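Local coordinates for GTP-binding nuclear protein GSP1 (Encephalitozoon cuniculi, PDB 4DJT) that is a Ran-family small GTPase that binds GDP with magnesium and probably serves protein import into the nucleus and RNA export, at residues Val51-Ile61 / Thr174-Val185. Residues are numbered along the deposited sequence; the frame is centred on the assembly and turned at random.
Sequences VTFLDDQGNVI and TGRPDLIFVSNV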
loop_
_atom_site.group_PDB
_atom_site.type_symbol
_atom_site.label_atom_id
_atom_site.label_comp_id
_atom_site.label_asym_id
_atom_site.label_seq_id
_atom_site.Cartn_x
_atom_site.Cartn_y
_atom_site.Cartn_z
ATOM N N VAL A 51 7.480 -5.670 -7.158
ATOM C CA VAL A 51 6.519 -6.661 -7.678
ATOM C C VAL A 51 6.195 -6.342 -9.164
ATOM O O VAL A 51 5.756 -5.229 -9.506
ATOM C CB VAL A 51 5.250 -6.779 -6.810
ATOM C CG1 VAL A 51 4.506 -5.436 -6.690
ATOM C CG2 VAL A 51 4.333 -7.865 -7.354
ATOM N N THR A 52 6.426 -7.338 -10.007
ATOM C CA THR A 52 6.258 -7.239 -11.441
ATOM C C THR A 52 5.054 -8.080 -11.871
ATOM O O THR A 52 4.893 -9.237 -11.464
ATOM C CB THR A 52 7.496 -7.748 -12.184
ATOM O OG1 THR A 52 8.627 -6.956 -11.792
ATOM C CG2 THR A 52 7.278 -7.634 -13.730
ATOM N N PHE A 53 4.219 -7.465 -12.700
ATOM C CA PHE A 53 3.131 -8.136 -13.370
ATOM C C PHE A 53 3.338 -7.995 -14.875
ATOM O O PHE A 53 3.851 -6.990 -15.353
ATOM C CB PHE A 53 1.792 -7.457 -13.018
ATOM C CG PHE A 53 1.455 -7.467 -11.563
ATOM C CD1 PHE A 53 1.884 -6.447 -10.737
ATOM C CD2 PHE A 53 0.725 -8.482 -11.017
ATOM C CE1 PHE A 53 1.585 -6.446 -9.393
ATOM C CE2 PHE A 53 0.385 -8.471 -9.657
ATOM C CZ PHE A 53 0.810 -7.440 -8.860
ATOM N N LEU A 54 2.906 -8.996 -15.609
ATOM C CA LEU A 54 2.803 -8.891 -17.074
ATOM C C LEU A 54 1.350 -8.616 -17.411
ATOM O O LEU A 54 0.430 -9.254 -16.862
ATOM C CB LEU A 54 3.271 -10.212 -17.680
ATOM C CG LEU A 54 3.476 -10.379 -19.176
ATOM C CD1 LEU A 54 4.418 -9.333 -19.749
ATOM C CD2 LEU A 54 4.057 -11.776 -19.400
ATOM N N ASP A 55 1.106 -7.632 -18.265
ATOM C CA ASP A 55 -0.249 -7.370 -18.686
ATOM C C ASP A 55 -0.635 -8.077 -20.003
ATOM O O ASP A 55 0.158 -8.841 -20.591
ATOM C CB ASP A 55 -0.542 -5.852 -18.697
ATOM C CG ASP A 55 -0.004 -5.141 -19.922
ATOM O OD1 ASP A 55 0.266 -5.818 -20.938
ATOM O OD2 ASP A 55 0.106 -3.885 -19.866
ATOM N N ASP A 56 -1.890 -7.881 -20.383
ATOM C CA ASP A 56 -2.535 -8.607 -21.491
ATOM C C ASP A 56 -2.002 -8.183 -22.860
ATOM O O ASP A 56 -2.354 -8.789 -23.892
ATOM C CB ASP A 56 -4.052 -8.369 -21.453
ATOM C CG ASP A 56 -4.420 -6.898 -21.581
ATOM O OD1 ASP A 56 -4.237 -6.148 -20.604
ATOM O OD2 ASP A 56 -4.949 -6.489 -22.639
ATOM N N GLN A 57 -1.225 -7.107 -22.869
ATOM C CA GLN A 57 -0.577 -6.602 -24.074
ATOM C C GLN A 57 0.933 -6.802 -24.025
ATOM O O GLN A 57 1.677 -6.228 -24.841
ATOM C CB GLN A 57 -0.906 -5.119 -24.240
ATOM C CG GLN A 57 -2.290 -4.916 -24.807
ATOM C CD GLN A 57 -2.627 -3.462 -25.031
ATOM O OE1 GLN A 57 -1.773 -2.571 -24.890
ATOM N NE2 GLN A 57 -3.879 -3.206 -25.377
ATOM N N GLY A 58 1.384 -7.613 -23.064
ATOM C CA GLY A 58 2.796 -7.969 -22.945
ATOM C C GLY A 58 3.690 -6.894 -22.332
ATOM O O GLY A 58 4.898 -6.976 -22.452
ATOM N N ASN A 59 3.115 -5.894 -21.666
ATOM C CA ASN A 59 3.937 -4.908 -20.970
ATOM C C ASN A 59 4.337 -5.448 -19.604
ATOM O O ASN A 59 3.549 -6.143 -18.940
ATOM C CB ASN A 59 3.226 -3.576 -20.779
ATOM C CG ASN A 59 2.582 -3.064 -22.047
ATOM O OD1 ASN A 59 3.243 -2.495 -22.907
ATOM N ND2 ASN A 59 1.270 -3.229 -22.146
ATOM N N VAL A 60 5.562 -5.138 -19.213
ATOM C CA VAL A 60 6.090 -5.469 -17.892
ATOM C C VAL A 60 5.819 -4.266 -17.008
ATOM O O VAL A 60 6.299 -3.161 -17.294
ATOM C CB VAL A 60 7.618 -5.690 -17.917
ATOM C CG1 VAL A 60 8.087 -6.342 -16.634
ATOM C CG2 VAL A 60 8.030 -6.502 -19.127
ATOM N N ILE A 61 5.073 -4.479 -15.930
ATOM C CA ILE A 61 4.695 -3.407 -15.053
ATOM C C ILE A 61 5.272 -3.682 -13.695
ATOM O O ILE A 61 4.927 -4.685 -13.082
ATOM C CB ILE A 61 3.177 -3.291 -14.978
ATOM C CG1 ILE A 61 2.670 -2.873 -16.343
ATOM C CG2 ILE A 61 2.772 -2.278 -13.903
ATOM C CD1 ILE A 61 1.156 -2.878 -16.486
ATOM N N THR A 174 -1.445 3.602 -16.910
ATOM C CA THR A 174 -1.425 3.313 -18.365
ATOM C C THR A 174 -2.560 4.004 -19.111
ATOM O O THR A 174 -2.490 4.174 -20.341
ATOM C CB THR A 174 -1.506 1.803 -18.696
ATOM O OG1 THR A 174 -2.774 1.266 -18.251
ATOM C CG2 THR A 174 -0.349 1.014 -18.089
ATOM N N GLY A 175 -3.614 4.383 -18.394
ATOM C CA GLY A 175 -4.802 4.919 -19.017
ATOM C C GLY A 175 -5.720 3.884 -19.671
ATOM O O GLY A 175 -6.665 4.266 -20.345
ATOM N N ARG A 176 -5.441 2.587 -19.472
ATOM C CA ARG A 176 -6.155 1.507 -20.122
ATOM C C ARG A 176 -7.094 0.876 -19.103
ATOM O O ARG A 176 -6.661 0.102 -18.259
ATOM C CB ARG A 176 -5.211 0.410 -20.623
ATOM C CG ARG A 176 -4.285 0.733 -21.798
ATOM C CD ARG A 176 -3.457 -0.522 -22.163
ATOM N NE ARG A 176 -4.372 -1.614 -22.512
ATOM C CZ ARG A 176 -4.294 -2.892 -22.114
ATOM N NH1 ARG A 176 -3.292 -3.365 -21.358
ATOM N NH2 ARG A 176 -5.257 -3.723 -22.498
ATOM N N PRO A 177 -8.394 1.190 -19.179
ATOM C CA PRO A 177 -9.312 0.673 -18.148
ATOM C C PRO A 177 -9.513 -0.831 -18.243
ATOM O O PRO A 177 -9.954 -1.466 -17.269
ATOM C CB PRO A 177 -10.639 1.410 -18.450
ATOM C CG PRO A 177 -10.488 1.954 -19.839
ATOM C CD PRO A 177 -9.032 2.189 -20.053
ATOM N N ASP A 178 -9.188 -1.400 -19.402
ATOM C CA ASP A 178 -9.352 -2.850 -19.635
ATOM C C ASP A 178 -8.070 -3.650 -19.471
ATOM O O ASP A 178 -8.045 -4.855 -19.724
ATOM C CB ASP A 178 -9.983 -3.121 -21.002
ATOM C CG ASP A 178 -9.246 -2.443 -22.165
ATOM O OD1 ASP A 178 -8.349 -1.595 -21.981
ATOM O OD2 ASP A 178 -9.623 -2.762 -23.299
ATOM N N LEU A 179 -7.022 -3.012 -18.956
ATOM C CA LEU A 179 -5.784 -3.703 -18.700
ATOM C C LEU A 179 -6.066 -4.788 -17.689
ATOM O O LEU A 179 -6.730 -4.540 -16.693
ATOM C CB LEU A 179 -4.722 -2.727 -18.173
ATOM C CG LEU A 179 -3.333 -3.229 -17.786
ATOM C CD1 LEU A 179 -2.348 -2.055 -17.786
ATOM C CD2 LEU A 179 -3.358 -3.920 -16.394
ATOM N N ILE A 180 -5.563 -5.987 -17.949
ATOM C CA ILE A 180 -5.567 -7.075 -16.948
ATOM C C ILE A 180 -4.165 -7.667 -16.750
ATOM O O ILE A 180 -3.292 -7.529 -17.598
ATOM C CB ILE A 180 -6.540 -8.232 -17.323
ATOM C CG1 ILE A 180 -6.160 -8.849 -18.670
ATOM C CG2 ILE A 180 -7.983 -7.763 -17.361
ATOM C CD1 ILE A 180 -6.882 -10.168 -18.963
ATOM N N PHE A 181 -3.960 -8.336 -15.620
ATOM C CA PHE A 181 -2.691 -9.006 -15.371
ATOM C C PHE A 181 -2.818 -10.428 -15.850
ATOM O O PHE A 181 -3.807 -11.077 -15.583
ATOM C CB PHE A 181 -2.300 -8.995 -13.877
ATOM C CG PHE A 181 -2.016 -7.609 -13.313
ATOM C CD1 PHE A 181 -1.471 -6.610 -14.095
ATOM C CD2 PHE A 181 -2.260 -7.341 -11.973
ATOM C CE1 PHE A 181 -1.191 -5.358 -13.557
ATOM C CE2 PHE A 181 -1.995 -6.079 -11.438
ATOM C CZ PHE A 181 -1.442 -5.099 -12.217
ATOM N N VAL A 182 -1.832 -10.899 -16.586
ATOM C CA VAL A 182 -1.866 -12.274 -17.091
ATOM C C VAL A 182 -0.835 -13.162 -16.437
ATOM O O VAL A 182 -0.665 -14.293 -16.840
ATOM C CB VAL A 182 -1.631 -12.305 -18.613
ATOM C CG1 VAL A 182 -2.630 -11.383 -19.295
ATOM C CG2 VAL A 182 -0.200 -11.939 -18.937
ATOM N N SER A 183 -0.103 -12.630 -15.471
ATOM C CA SER A 183 0.876 -13.413 -14.699
ATOM C C SER A 183 0.386 -13.491 -13.263
ATOM O O SER A 183 -0.414 -12.672 -12.844
ATOM C CB SER A 183 2.247 -12.760 -14.750
ATOM O OG SER A 183 2.211 -11.404 -14.290
ATOM N N ASN A 184 0.831 -14.509 -12.538
ATOM C CA ASN A 184 0.474 -14.703 -11.125
ATOM C C ASN A 184 1.672 -14.376 -10.252
ATOM O O ASN A 184 2.788 -14.780 -10.566
ATOM C CB ASN A 184 0.041 -16.153 -10.888
ATOM C CG ASN A 184 -1.167 -16.539 -11.732
ATOM O OD1 ASN A 184 -2.283 -16.095 -11.478
ATOM N ND2 ASN A 184 -0.935 -17.332 -12.764
ATOM N N VAL A 185 1.452 -13.666 -9.155
ATOM C CA VAL A 185 2.579 -13.272 -8.307
ATOM C C VAL A 185 2.821 -14.272 -7.190
ATOM O O VAL A 185 1.861 -14.884 -6.670
ATOM C CB VAL A 185 2.437 -11.840 -7.724
ATOM C CG1 VAL A 185 2.550 -10.820 -8.856
ATOM C CG2 VAL A 185 1.149 -11.680 -6.919
HETATM O O HOH W 1 3.689 -11.597 -12.253
#
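Asp-56 OD1 is gripped from opposite faces of its carboxylate plane, by the backbone N of Ile-180 (3.0 Å) and by NH1 of Arg-176. The other oxygen, OD2, takes NH2 of Arg-176 on its syn lone pair at 2.8 Å, giving an end-on salt bridge of two nitrogens to two oxygens, although the two planes are turned 44° apart. With CG between the backbone N and the carbonyl carbon (chi1 60°), the carboxylate swings across to the 174-185 loop. The guanidinium is sandwiched: the Gln-57 amide stacks nearly parallel over one face, and Leu-179 CA covers the opposite one. Asp-55 OD2 adds a long salt bridge to Arg-176 NH1 at the guanidinium edge, but this carboxylate chiefly holds its own turn, where OD1 receives the backbone N of Gln-57, in an Asx turn, and that of Asn-59.

Further along, Ser-183 OG accepts the Leu-54 N-H almost in line (2.8 Å from OG to N, 178°), and a water joins the same hydroxyl to Thr-52 O. Val-182 N donates to Leu-54 O at 2.8 Å, beside the single bridge pairing Asp-55 with Phe-181. Beneath this backbone seam the Phe-53 and Phe-181 rings form an offset stack, centroids 4.0 Å apart, with Phe-53 CB also over the Phe-181 face. Val-185 CG1 meets Phe-53 CE2 at 3.3 Å, and Ile-61 CD1 touches Leu-179 CD1. Leu-167 and Ala-170 of helix 164-174 also contact Phe-181.

Away from the nucleotide, the chain leaving the last helix of the Ras-like G domain thus runs back along the end of strand 46-54 and the turn that joins it to strand 60-68, consistent with the C-terminal extension of GDP-bound Ran, which folds back onto the G domain.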